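PDB 1XM7: hypothetical protein aq_1665 from Aquifex aeolicus, which is of unknown function but probably acts as a hydrolase of the calcineurin-like metallophosphoesterase family. Local coordinates for residues His147-Arg152 with Asn170-Asp175; Met3-Ser8 with Pro178-Glu183; Glu133-Glu138 with Tyr162-Ile167. All blocks are in the same frame, centred on the assembly; numbering follows the deposited sequence.

Interaction 1: His147-Arg152 with Asn170-Asp175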
loop_
_atom_site.group_PDB
_atom_site.type_symbol
_atom_site.label_atom_id
_atom_site.label_comp_id
_atom_site.label_asym_id
_atom_site.label_seq_id
_atom_site.Cartn_x
_atom_site.Cartn_y
_atom_site.Cartn_z
ATOM N N HIS A 147 0.947 6.090 -1.454
ATOM C CA HIS A 147 1.654 7.352 -1.581
ATOM C C HIS A 147 0.943 8.647 -1.164
ATOM O O HIS A 147 1.553 9.481 -0.499
ATOM C CB HIS A 147 2.166 7.483 -3.017
ATOM C CG HIS A 147 3.102 8.632 -3.218
ATOM N ND1 HIS A 147 2.675 9.879 -3.622
ATOM C CD2 HIS A 147 4.442 8.729 -3.045
ATOM C CE1 HIS A 147 3.711 10.695 -3.691
ATOM N NE2 HIS A 147 4.796 10.020 -3.345
ATOM N N VAL A 148 -0.319 8.839 -1.548
ATOM C CA VAL A 148 -1.027 10.076 -1.180
ATOM C C VAL A 148 -1.651 10.023 0.214
ATOM O O VAL A 148 -2.597 9.273 0.457
ATOM C CB VAL A 148 -2.136 10.422 -2.189
ATOM C CG1 VAL A 148 -2.689 11.808 -1.878
ATOM C CG2 VAL A 148 -1.584 10.365 -3.610
ATOM N N HIS A 149 -1.130 10.841 1.122
ATOM C CA HIS A 149 -1.616 10.864 2.495
ATOM C C HIS A 149 -2.928 11.585 2.695
ATOM O O HIS A 149 -3.431 12.278 1.816
ATOM C CB HIS A 149 -0.573 11.484 3.426
ATOM C CG HIS A 149 0.759 10.804 3.374
ATOM N ND1 HIS A 149 0.897 9.433 3.405
ATOM C CD2 HIS A 149 2.015 11.305 3.288
ATOM C CE1 HIS A 149 2.178 9.120 3.336
ATOM N NE2 HIS A 149 2.878 10.238 3.264
ATOM N N TRP A 150 -3.470 11.406 3.888
ATOM C CA TRP A 150 -4.720 12.024 4.259
ATOM C C TRP A 150 -4.567 13.537 4.269
ATOM O O TRP A 150 -3.520 14.064 4.640
ATOM C CB TRP A 150 -5.136 11.545 5.653
ATOM C CG TRP A 150 -6.404 12.178 6.146
ATOM C CD1 TRP A 150 -7.681 11.703 5.989
ATOM C CD2 TRP A 150 -6.529 13.459 6.783
ATOM N NE1 TRP A 150 -8.590 12.614 6.482
ATOM C CE2 TRP A 150 -7.909 13.701 6.973
ATOM C CE3 TRP A 150 -5.607 14.432 7.201
ATOM C CZ2 TRP A 150 -8.390 14.877 7.565
ATOM C CZ3 TRP A 150 -6.086 15.602 7.786
ATOM C CH2 TRP A 150 -7.466 15.814 7.962
ATOM N N ASN A 151 -5.616 14.228 3.840
ATOM C CA ASN A 151 -5.653 15.683 3.844
ATOM C C ASN A 151 -7.085 15.997 4.222
ATOM O O ASN A 151 -7.966 15.149 4.079
ATOM C CB ASN A 151 -5.293 16.264 2.470
ATOM C CG ASN A 151 -6.202 15.775 1.366
ATOM O OD1 ASN A 151 -5.740 15.325 0.313
ATOM N ND2 ASN A 151 -7.505 15.865 1.594
ATOM N N ARG A 152 -7.321 17.207 4.709
ATOM C CA ARG A 152 -8.656 17.599 5.143
ATOM C C ARG A 152 -9.710 17.787 4.046
ATOM O O ARG A 152 -10.808 18.257 4.335
ATOM C CB ARG A 152 -8.566 18.871 5.994
ATOM C CG ARG A 152 -7.139 19.252 6.378
ATOM C CD ARG A 152 -6.425 19.888 5.191
ATOM N NE ARG A 152 -4.995 20.106 5.415
ATOM C CZ ARG A 152 -4.268 21.013 4.760
ATOM N NH1 ARG A 152 -4.840 21.792 3.842
ATOM N NH2 ARG A 152 -2.967 21.142 5.017
ATOM N N ASN A 170 -3.460 3.547 1.149
ATOM C CA ASN A 170 -2.737 4.182 2.254
ATOM C C ASN A 170 -3.535 4.074 3.546
ATOM O O ASN A 170 -4.716 4.395 3.575
ATOM C CB ASN A 170 -2.479 5.657 1.926
ATOM C CG ASN A 170 -1.659 6.370 2.995
ATOM O OD1 ASN A 170 -0.770 7.160 2.678
ATOM N ND2 ASN A 170 -1.962 6.105 4.259
ATOM N N VAL A 171 -2.881 3.632 4.613
ATOM C CA VAL A 171 -3.539 3.469 5.907
ATOM C C VAL A 171 -4.300 4.704 6.364
ATOM O O VAL A 171 -5.412 4.595 6.867
ATOM C CB VAL A 171 -2.527 3.090 7.011
ATOM C CG1 VAL A 171 -1.999 1.693 6.770
ATOM C CG2 VAL A 171 -1.382 4.092 7.041
ATOM N N GLU A 172 -3.704 5.876 6.176
ATOM C CA GLU A 172 -4.327 7.130 6.591
ATOM C C GLU A 172 -5.714 7.394 5.995
ATOM O O GLU A 172 -6.486 8.187 6.535
ATOM C CB GLU A 172 -3.409 8.312 6.264
ATOM C CG GLU A 172 -2.095 8.308 7.016
ATOM C CD GLU A 172 -1.358 9.624 6.886
ATOM O OE1 GLU A 172 -0.234 9.732 7.401
ATOM O OE2 GLU A 172 -1.902 10.560 6.272
ATOM N N TRP A 173 -6.032 6.739 4.886
ATOM C CA TRP A 173 -7.331 6.940 4.257
ATOM C C TRP A 173 -8.329 5.862 4.609
ATOM O O TRP A 173 -9.532 6.050 4.428
ATOM C CB TRP A 173 -7.203 6.976 2.737
ATOM C CG TRP A 173 -6.608 8.230 2.207
ATOM C CD1 TRP A 173 -5.382 8.374 1.628
ATOM C CD2 TRP A 173 -7.221 9.528 2.185
ATOM N NE1 TRP A 173 -5.193 9.679 1.244
ATOM C CE2 TRP A 173 -6.305 10.410 1.573
ATOM C CE3 TRP A 173 -8.454 10.030 2.624
ATOM C CZ2 TRP A 173 -6.583 11.773 1.386
ATOM C CZ3 TRP A 173 -8.730 11.381 2.440
ATOM C CH2 TRP A 173 -7.796 12.236 1.825
ATOM N N ASN A 174 -7.842 4.730 5.105
ATOM C CA ASN A 174 -8.740 3.633 5.428
ATOM C C ASN A 174 -8.763 3.251 6.895
ATOM O O ASN A 174 -9.019 2.104 7.238
ATOM C CB ASN A 174 -8.396 2.416 4.566
ATOM C CG ASN A 174 -8.064 2.801 3.137
ATOM O OD1 ASN A 174 -6.897 2.929 2.774
ATOM N ND2 ASN A 174 -9.089 3.017 2.327
ATOM N N ASP A 175 -8.504 4.227 7.757
ATOM C CA ASP A 175 -8.522 4.011 9.199
ATOM C C ASP A 175 -7.593 2.860 9.604
ATOM O O ASP A 175 -7.949 2.003 10.414
ATOM C CB ASP A 175 -9.974 3.750 9.660
ATOM C CG ASP A 175 -10.186 4.034 11.153
ATOM O OD1 ASP A 175 -9.595 5.012 11.673
ATOM O OD2 ASP A 175 -10.961 3.293 11.808
HETATM O O HOH W 1 -1.691 13.273 6.437
#
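Three aromatic rings shape the meeting of the two loops. The indole of Trp173 carries Trp150 CA over one face, 3.8 Å from its six-membered ring centroid, while the Val148 carbonyl lies at its pyrrole edge. The Trp150 ring crosses that indole obliquely, planes 43° apart, with CD1 approaching CZ3 of Trp173, and has the backbone N of Arg152 over one face. His149 has the His147 carbonyl O above its ring centre and the end of Asn170 at its ND1 edge.

Trp173 NE1 donates to Val148 O at 2.7 Å; the bond is bent (132° at the hydrogen) and reaches the oxygen from above the carbonyl plane. Asn168 also donates to that oxygen. The extended Glu172 side chain accepts from Trp150 N on the anti lone pair of OE2 (3.0 Å), and a water donates to both OE2 and Trp150 O. OE1 turns to a salt bridge with Arg25. An alanine at Trp173 would remove both the indole face that meets Trp150 CA and the NE1 donor, and would probably loosen the loop from Val148 to Asn151.

His147-Val148-His149 is the HxH part of a GHxH sequence like that of metallophosphoesterases, whose histidines line the metal centre in relatives. With His149 ND1 4.2 Å from Glu172 OE2, the carboxylate may favour a protonated imidazole, though Arg25 would weaken that influence.

Interaction 2: Met3-Ser8 with Pro178-Glu183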
loop_
_atom_site.group_PDB
_atom_site.type_symbol
_atom_site.label_atom_id
_atom_site.label_comp_id
_atom_site.label_asym_id
_atom_site.label_seq_id
_atom_site.Cartn_x
_atom_site.Cartn_y
_atom_site.Cartn_z
ATOM N N MET A 3 -8.226 -14.744 0.337
ATOM C CA MET A 3 -8.609 -13.356 0.113
ATOM C C MET A 3 -7.363 -12.504 -0.131
ATOM O O MET A 3 -6.284 -12.816 0.371
ATOM C CB MET A 3 -9.357 -12.836 1.343
ATOM C CG MET A 3 -10.240 -11.634 1.089
ATOM S SD MET A 3 -11.940 -12.097 1.367
ATOM C CE MET A 3 -12.242 -13.158 -0.060
ATOM N N MET A 4 -7.509 -11.436 -0.908
ATOM C CA MET A 4 -6.392 -10.543 -1.189
ATOM C C MET A 4 -6.620 -9.254 -0.411
ATOM O O MET A 4 -7.733 -8.727 -0.401
ATOM C CB MET A 4 -6.304 -10.208 -2.686
ATOM C CG MET A 4 -5.934 -11.366 -3.612
ATOM S SD MET A 4 -5.615 -10.813 -5.333
ATOM C CE MET A 4 -7.057 -9.815 -5.616
ATOM N N TYR A 5 -5.574 -8.756 0.244
ATOM C CA TYR A 5 -5.672 -7.512 1.000
ATOM C C TYR A 5 -4.633 -6.525 0.516
ATOM O O TYR A 5 -3.586 -6.927 0.025
ATOM C CB TYR A 5 -5.461 -7.760 2.485
ATOM C CG TYR A 5 -6.527 -8.620 3.091
ATOM C CD1 TYR A 5 -6.371 -10.001 3.167
ATOM C CD2 TYR A 5 -7.717 -8.055 3.551
ATOM C CE1 TYR A 5 -7.378 -10.806 3.688
ATOM C CE2 TYR A 5 -8.731 -8.844 4.069
ATOM C CZ TYR A 5 -8.557 -10.217 4.137
ATOM O OH TYR A 5 -9.549 -11.001 4.664
ATOM N N PHE A 6 -4.924 -5.235 0.653
ATOM C CA PHE A 6 -3.997 -4.208 0.213
ATOM C C PHE A 6 -3.896 -3.122 1.250
ATOM O O PHE A 6 -4.902 -2.658 1.787
ATOM C CB PHE A 6 -4.446 -3.614 -1.112
ATOM C CG PHE A 6 -4.849 -4.644 -2.105
ATOM C CD1 PHE A 6 -6.092 -5.272 -2.002
ATOM C CD2 PHE A 6 -3.965 -5.060 -3.087
ATOM C CE1 PHE A 6 -6.443 -6.301 -2.857
ATOM C CE2 PHE A 6 -4.309 -6.096 -3.953
ATOM C CZ PHE A 6 -5.546 -6.716 -3.837
ATOM N N ILE A 7 -2.661 -2.709 1.509
ATOM C CA ILE A 7 -2.368 -1.699 2.506
ATOM C C ILE A 7 -1.069 -1.047 2.080
ATOM O O ILE A 7 -0.285 -1.656 1.350
ATOM C CB ILE A 7 -2.170 -2.383 3.866
ATOM C CG1 ILE A 7 -2.150 -1.351 5.002
ATOM C CG2 ILE A 7 -0.896 -3.243 3.817
ATOM C CD1 ILE A 7 -2.313 -1.990 6.392
ATOM N N SER A 8 -0.833 0.180 2.519
ATOM C CA SER A 8 0.409 0.840 2.157
ATOM C C SER A 8 0.693 2.053 3.020
ATOM O O SER A 8 -0.181 2.540 3.731
ATOM C CB SER A 8 0.385 1.258 0.690
ATOM O OG SER A 8 -0.577 2.266 0.498
ATOM N N PRO A 178 -6.397 -2.887 6.154
ATOM C CA PRO A 178 -6.101 -3.290 4.778
ATOM C C PRO A 178 -7.398 -3.237 4.014
ATOM O O PRO A 178 -8.467 -3.222 4.608
ATOM C CB PRO A 178 -5.621 -4.717 4.938
ATOM C CG PRO A 178 -6.498 -5.211 6.059
ATOM C CD PRO A 178 -6.417 -4.060 7.047
ATOM N N ILE A 179 -7.316 -3.196 2.699
ATOM C CA ILE A 179 -8.522 -3.179 1.904
ATOM C C ILE A 179 -8.715 -4.596 1.413
ATOM O O ILE A 179 -7.768 -5.250 0.993
ATOM C CB ILE A 179 -8.392 -2.210 0.738
ATOM C CG1 ILE A 179 -8.478 -0.787 1.278
ATOM C CG2 ILE A 179 -9.470 -2.472 -0.284
ATOM C CD1 ILE A 179 -8.199 0.269 0.263
ATOM N N SER A 180 -9.942 -5.082 1.498
ATOM C CA SER A 180 -10.240 -6.436 1.078
ATOM C C SER A 180 -10.488 -6.484 -0.420
ATOM O O SER A 180 -10.688 -5.449 -1.061
ATOM C CB SER A 180 -11.469 -6.950 1.822
ATOM O OG SER A 180 -11.689 -8.322 1.538
ATOM N N GLU A 181 -10.464 -7.690 -0.977
ATOM C CA GLU A 181 -10.712 -7.858 -2.395
ATOM C C GLU A 181 -12.204 -7.612 -2.603
ATOM O O GLU A 181 -12.700 -7.582 -3.730
ATOM C CB GLU A 181 -10.323 -9.270 -2.852
ATOM C CG GLU A 181 -11.270 -10.376 -2.424
ATOM C CD GLU A 181 -10.928 -11.716 -3.066
ATOM O OE1 GLU A 181 -11.805 -12.562 -3.265
ATOM O OE2 GLU A 181 -9.649 -11.918 -3.386
ATOM N N ARG A 182 -12.915 -7.426 -1.497
ATOM C CA ARG A 182 -14.346 -7.168 -1.541
ATOM C C ARG A 182 -14.593 -5.810 -2.156
ATOM O O ARG A 182 -15.363 -5.681 -3.106
ATOM C CB ARG A 182 -14.936 -7.200 -0.133
ATOM C CG ARG A 182 -15.058 -8.596 0.470
ATOM C CD ARG A 182 -16.477 -9.166 0.341
ATOM N NE ARG A 182 -16.883 -9.449 -1.041
ATOM C CZ ARG A 182 -17.703 -8.689 -1.770
ATOM N NH1 ARG A 182 -18.227 -7.575 -1.261
ATOM N NH2 ARG A 182 -18.006 -9.050 -3.015
ATOM N N GLU A 183 -13.931 -4.798 -1.608
ATOM C CA GLU A 183 -14.072 -3.434 -2.095
ATOM C C GLU A 183 -13.701 -3.280 -3.566
ATOM O O GLU A 183 -14.090 -2.302 -4.209
ATOM C CB GLU A 183 -13.238 -2.499 -1.229
ATOM C CG GLU A 183 -13.831 -2.316 0.151
ATOM C CD GLU A 183 -12.782 -2.051 1.213
ATOM O OE1 GLU A 183 -12.049 -2.997 1.582
ATOM O OE2 GLU A 183 -12.691 -0.894 1.676
#
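Phe6 and Ile179 face each other as an antiparallel hydrogen-bonded pair. Phe6 N donates to Ile179 O at 2.9 Å, in the carbonyl plane and on a lone pair, and Ile179 N returns a shorter, straighter bond to Phe6 O (2.6 Å, 161° at the hydrogen). Tyr5 CA also brings its hydrogen to Ile179 O, and Pro178 CA to Phe6 O. The edge of the Phe6 ring comes up to the same Ile179 O, its CD1 3.4 Å away.

On one side of the strands Tyr5 CB packs against Pro178 CB at 3.9 Å, and the ring runs obliquely along Ser180. Beyond them the bent Met3 side chain lays CG beside Ser180 OG and brings its methyl CE to 3.3 Å from Glu181 OE1. Glu181 CG takes the crowded position between backbone N and carbonyl carbon (chi1 74°), from which the extended chain carries OE2 back to Met4 N for a weak bond.

The pairing completes one sheet of the two-sheet metallophosphoesterase fold: strand 4-7 lies between parallel strand 46-49 and the short antiparallel edge strand 179-180. Ile7 and Pro178 pack on helix 29-38, whereas Met4 and Glu181 touch strand 99-104 of the second sheet, and Phe6 lies almost parallel to the Tyr48 ring.

Farther out, the edge strand runs into the turn that starts helix 182-185. Ser180 and Glu183 form a capping box, in which Ser180 N donates to Glu183 OE1 at 3.0 Å. The Glu183 side chain is poorly ordered, so its bond is less certain than the strand pairing. Ser180 OG in turn accepts a weak bond from Arg182 N.

Interaction 3: Glu133-Glu138 with Tyr162-Ile167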
loop_
_atom_site.group_PDB
_atom_site.type_symbol
_atom_site.label_atom_id
_atom_site.label_comp_id
_atom_site.label_asym_id
_atom_site.label_seq_id
_atom_site.Cartn_x
_atom_site.Cartn_y
_atom_site.Cartn_z
ATOM N N GLU A 133 1.403 5.121 -18.002
ATOM C CA GLU A 133 1.868 4.427 -19.189
ATOM C C GLU A 133 1.577 2.939 -19.120
ATOM O O GLU A 133 0.968 2.381 -20.037
ATOM C CB GLU A 133 3.362 4.679 -19.390
ATOM C CG GLU A 133 3.701 5.137 -20.806
ATOM C CD GLU A 133 2.632 6.060 -21.403
ATOM O OE1 GLU A 133 2.412 7.178 -20.863
ATOM O OE2 GLU A 133 2.008 5.653 -22.413
ATOM N N ILE A 134 1.991 2.297 -18.034
ATOM C CA ILE A 134 1.749 0.861 -17.860
ATOM C C ILE A 134 0.251 0.582 -17.916
ATOM O O ILE A 134 -0.206 -0.311 -18.634
ATOM C CB ILE A 134 2.270 0.361 -16.498
ATOM C CG1 ILE A 134 3.798 0.318 -16.497
ATOM C CG2 ILE A 134 1.670 -1.001 -16.180
ATOM C CD1 ILE A 134 4.385 0.058 -15.119
ATOM N N TYR A 135 -0.500 1.354 -17.139
ATOM C CA TYR A 135 -1.941 1.211 -17.079
ATOM C C TYR A 135 -2.506 1.128 -18.483
ATOM O O TYR A 135 -3.213 0.178 -18.820
ATOM C CB TYR A 135 -2.555 2.407 -16.364
ATOM C CG TYR A 135 -4.029 2.252 -16.051
ATOM C CD1 TYR A 135 -4.454 1.612 -14.887
ATOM C CD2 TYR A 135 -4.997 2.791 -16.893
ATOM C CE1 TYR A 135 -5.805 1.523 -14.567
ATOM C CE2 TYR A 135 -6.349 2.707 -16.582
ATOM C CZ TYR A 135 -6.748 2.078 -15.418
ATOM O OH TYR A 135 -8.087 2.034 -15.094
ATOM N N PHE A 136 -2.182 2.125 -19.304
ATOM C CA PHE A 136 -2.676 2.179 -20.679
ATOM C C PHE A 136 -2.173 1.030 -21.545
ATOM O O PHE A 136 -2.956 0.350 -22.211
ATOM C CB PHE A 136 -2.276 3.497 -21.343
ATOM C CG PHE A 136 -2.835 4.718 -20.675
ATOM C CD1 PHE A 136 -4.148 4.739 -20.209
ATOM C CD2 PHE A 136 -2.057 5.875 -20.553
ATOM C CE1 PHE A 136 -4.683 5.899 -19.632
ATOM C CE2 PHE A 136 -2.579 7.040 -19.979
ATOM C CZ PHE A 136 -3.894 7.051 -19.517
ATOM N N LYS A 137 -0.859 0.837 -21.535
ATOM C CA LYS A 137 -0.215 -0.206 -22.326
ATOM C C LYS A 137 -0.797 -1.589 -22.062
ATOM O O LYS A 137 -1.021 -2.356 -22.995
ATOM C CB LYS A 137 1.292 -0.220 -22.039
ATOM C CG LYS A 137 2.083 -1.348 -22.713
ATOM C CD LYS A 137 3.448 -1.524 -22.028
ATOM C CE LYS A 137 4.289 -2.673 -22.612
ATOM N NZ LYS A 137 4.939 -2.339 -23.926
ATOM N N GLU A 138 -1.041 -1.908 -20.794
ATOM C CA GLU A 138 -1.578 -3.219 -20.441
ATOM C C GLU A 138 -3.101 -3.264 -20.383
ATOM O O GLU A 138 -3.678 -4.272 -20.000
ATOM C CB GLU A 138 -1.003 -3.673 -19.098
ATOM C CG GLU A 138 0.512 -3.745 -19.062
ATOM C CD GLU A 138 1.094 -4.637 -20.155
ATOM O OE1 GLU A 138 0.743 -5.841 -20.214
ATOM O OE2 GLU A 138 1.911 -4.131 -20.956
ATOM N N TYR A 162 -7.611 11.333 -15.611
ATOM C CA TYR A 162 -7.195 10.493 -16.721
ATOM C C TYR A 162 -8.217 9.377 -16.686
ATOM O O TYR A 162 -8.741 9.056 -15.621
ATOM C CB TYR A 162 -5.803 9.909 -16.485
ATOM C CG TYR A 162 -4.701 10.937 -16.432
ATOM C CD1 TYR A 162 -4.490 11.717 -15.289
ATOM C CD2 TYR A 162 -3.867 11.141 -17.534
ATOM C CE1 TYR A 162 -3.469 12.676 -15.245
ATOM C CE2 TYR A 162 -2.848 12.099 -17.500
ATOM C CZ TYR A 162 -2.654 12.859 -16.357
ATOM O OH TYR A 162 -1.644 13.793 -16.336
ATOM N N ARG A 163 -8.518 8.786 -17.831
ATOM C CA ARG A 163 -9.496 7.708 -17.840
ATOM C C ARG A 163 -8.931 6.532 -17.048
ATOM O O ARG A 163 -8.740 5.435 -17.584
ATOM C CB ARG A 163 -9.816 7.282 -19.275
ATOM C CG ARG A 163 -11.304 7.320 -19.573
ATOM C CD ARG A 163 -11.640 8.416 -20.554
ATOM N NE ARG A 163 -11.282 8.028 -21.911
ATOM C CZ ARG A 163 -11.593 8.732 -22.992
ATOM N NH1 ARG A 163 -12.265 9.865 -22.875
ATOM N NH2 ARG A 163 -11.249 8.294 -24.194
ATOM N N ILE A 164 -8.665 6.780 -15.768
ATOM C CA ILE A 164 -8.098 5.773 -14.880
ATOM C C ILE A 164 -8.901 5.658 -13.585
ATOM O O ILE A 164 -9.212 6.664 -12.936
ATOM C CB ILE A 164 -6.621 6.117 -14.521
ATOM C CG1 ILE A 164 -5.757 6.157 -15.786
ATOM C CG2 ILE A 164 -6.073 5.097 -13.548
ATOM C CD1 ILE A 164 -4.325 6.620 -15.556
ATOM N N GLU A 165 -9.245 4.424 -13.229
ATOM C CA GLU A 165 -9.983 4.159 -12.004
ATOM C C GLU A 165 -8.969 3.718 -10.955
ATOM O O GLU A 165 -8.034 2.991 -11.269
ATOM C CB GLU A 165 -11.024 3.064 -12.242
ATOM C CG GLU A 165 -12.190 3.526 -13.099
ATOM C CD GLU A 165 -12.903 4.739 -12.507
ATOM O OE1 GLU A 165 -13.724 5.365 -13.217
ATOM O OE2 GLU A 165 -12.644 5.065 -11.327
ATOM N N CYS A 166 -9.143 4.150 -9.712
ATOM C CA CYS A 166 -8.181 3.790 -8.679
ATOM C C CYS A 166 -8.733 3.807 -7.258
ATOM O O CYS A 166 -9.835 4.284 -7.003
ATOM C CB CYS A 166 -6.986 4.750 -8.746
ATOM S SG CYS A 166 -7.440 6.470 -8.334
ATOM N N ILE A 167 -7.942 3.274 -6.336
ATOM C CA ILE A 167 -8.294 3.247 -4.927
ATOM C C ILE A 167 -6.998 3.384 -4.140
ATOM O O ILE A 167 -6.008 2.714 -4.435
ATOM C CB ILE A 167 -8.995 1.943 -4.530
ATOM C CG1 ILE A 167 -8.498 1.523 -3.149
ATOM C CG2 ILE A 167 -8.793 0.885 -5.594
ATOM C CD1 ILE A 167 -8.704 0.080 -2.829
HETATM O O HOH W 2 -10.278 2.754 -16.617
#
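Tyr135 lays its ring against Ile164, whose CG2 methyl sits over one face, 3.7 Å from the ring centroid. The other branch, CG1, reaches CE2 at 3.6 Å, so both arms of the isoleucine touch the phenol. Tyr135 CG stands anti to the backbone N (chi1 -171°), which carries the ring from the helix to the strand's approach. At its tip the hydroxyl accepts a nearly straight bond from Glu165 N (3.2 Å, 171° at the hydrogen).

Helix 125-137 belongs to a beta-alpha-beta crossover, linking the parallel neighbouring strands 107-112 and 142-145 of the second sheet. Here its last turn packs beside the chain entering edge strand 166-168, and Tyr135 also lies on Leu143 of the neighbouring strand 142-145. Arg163 is the centre of an inverse gamma turn that ends at Ile164; a water donates to its carbonyl O and hydrogen-bonds Tyr135 OH at 2.8 Å. With a weak bond to Asp141 O as well, the hydroxyl has three polar partners that would restrict its position.

Nearer the surface, Phe136 crosses Ile164 at about a right angle, CE1 to CG1 4.0 Å. Two residues on from Ile164, Cys166 of strand 166-168 is joined to Cys159 by a disulfide.

Overall arrangement
Interaction 2 lies within the first sheet, where backbone bonds dominate and buried aromatic and aliphatic side chains pack on both sides. Interaction 1 adjoins it: Val171 N is probably hydrogen-bonded to Ser8 O, which would tie the loop after strand 166-168 to the residue following strand 4-7. There the partners are loops, and indole packing mixes with carboxylate and water contacts beside the GHxH motif. Interaction 3 stands farther out, about 17 Å between its centre and that of the chain, with one buried tyrosine-isoleucine pair and exposed neighbours. Strand 166-168 nevertheless relates all three: it begins within 162-167, leads on toward 170-175, and through Ile167 touches Ile179 of interaction 2.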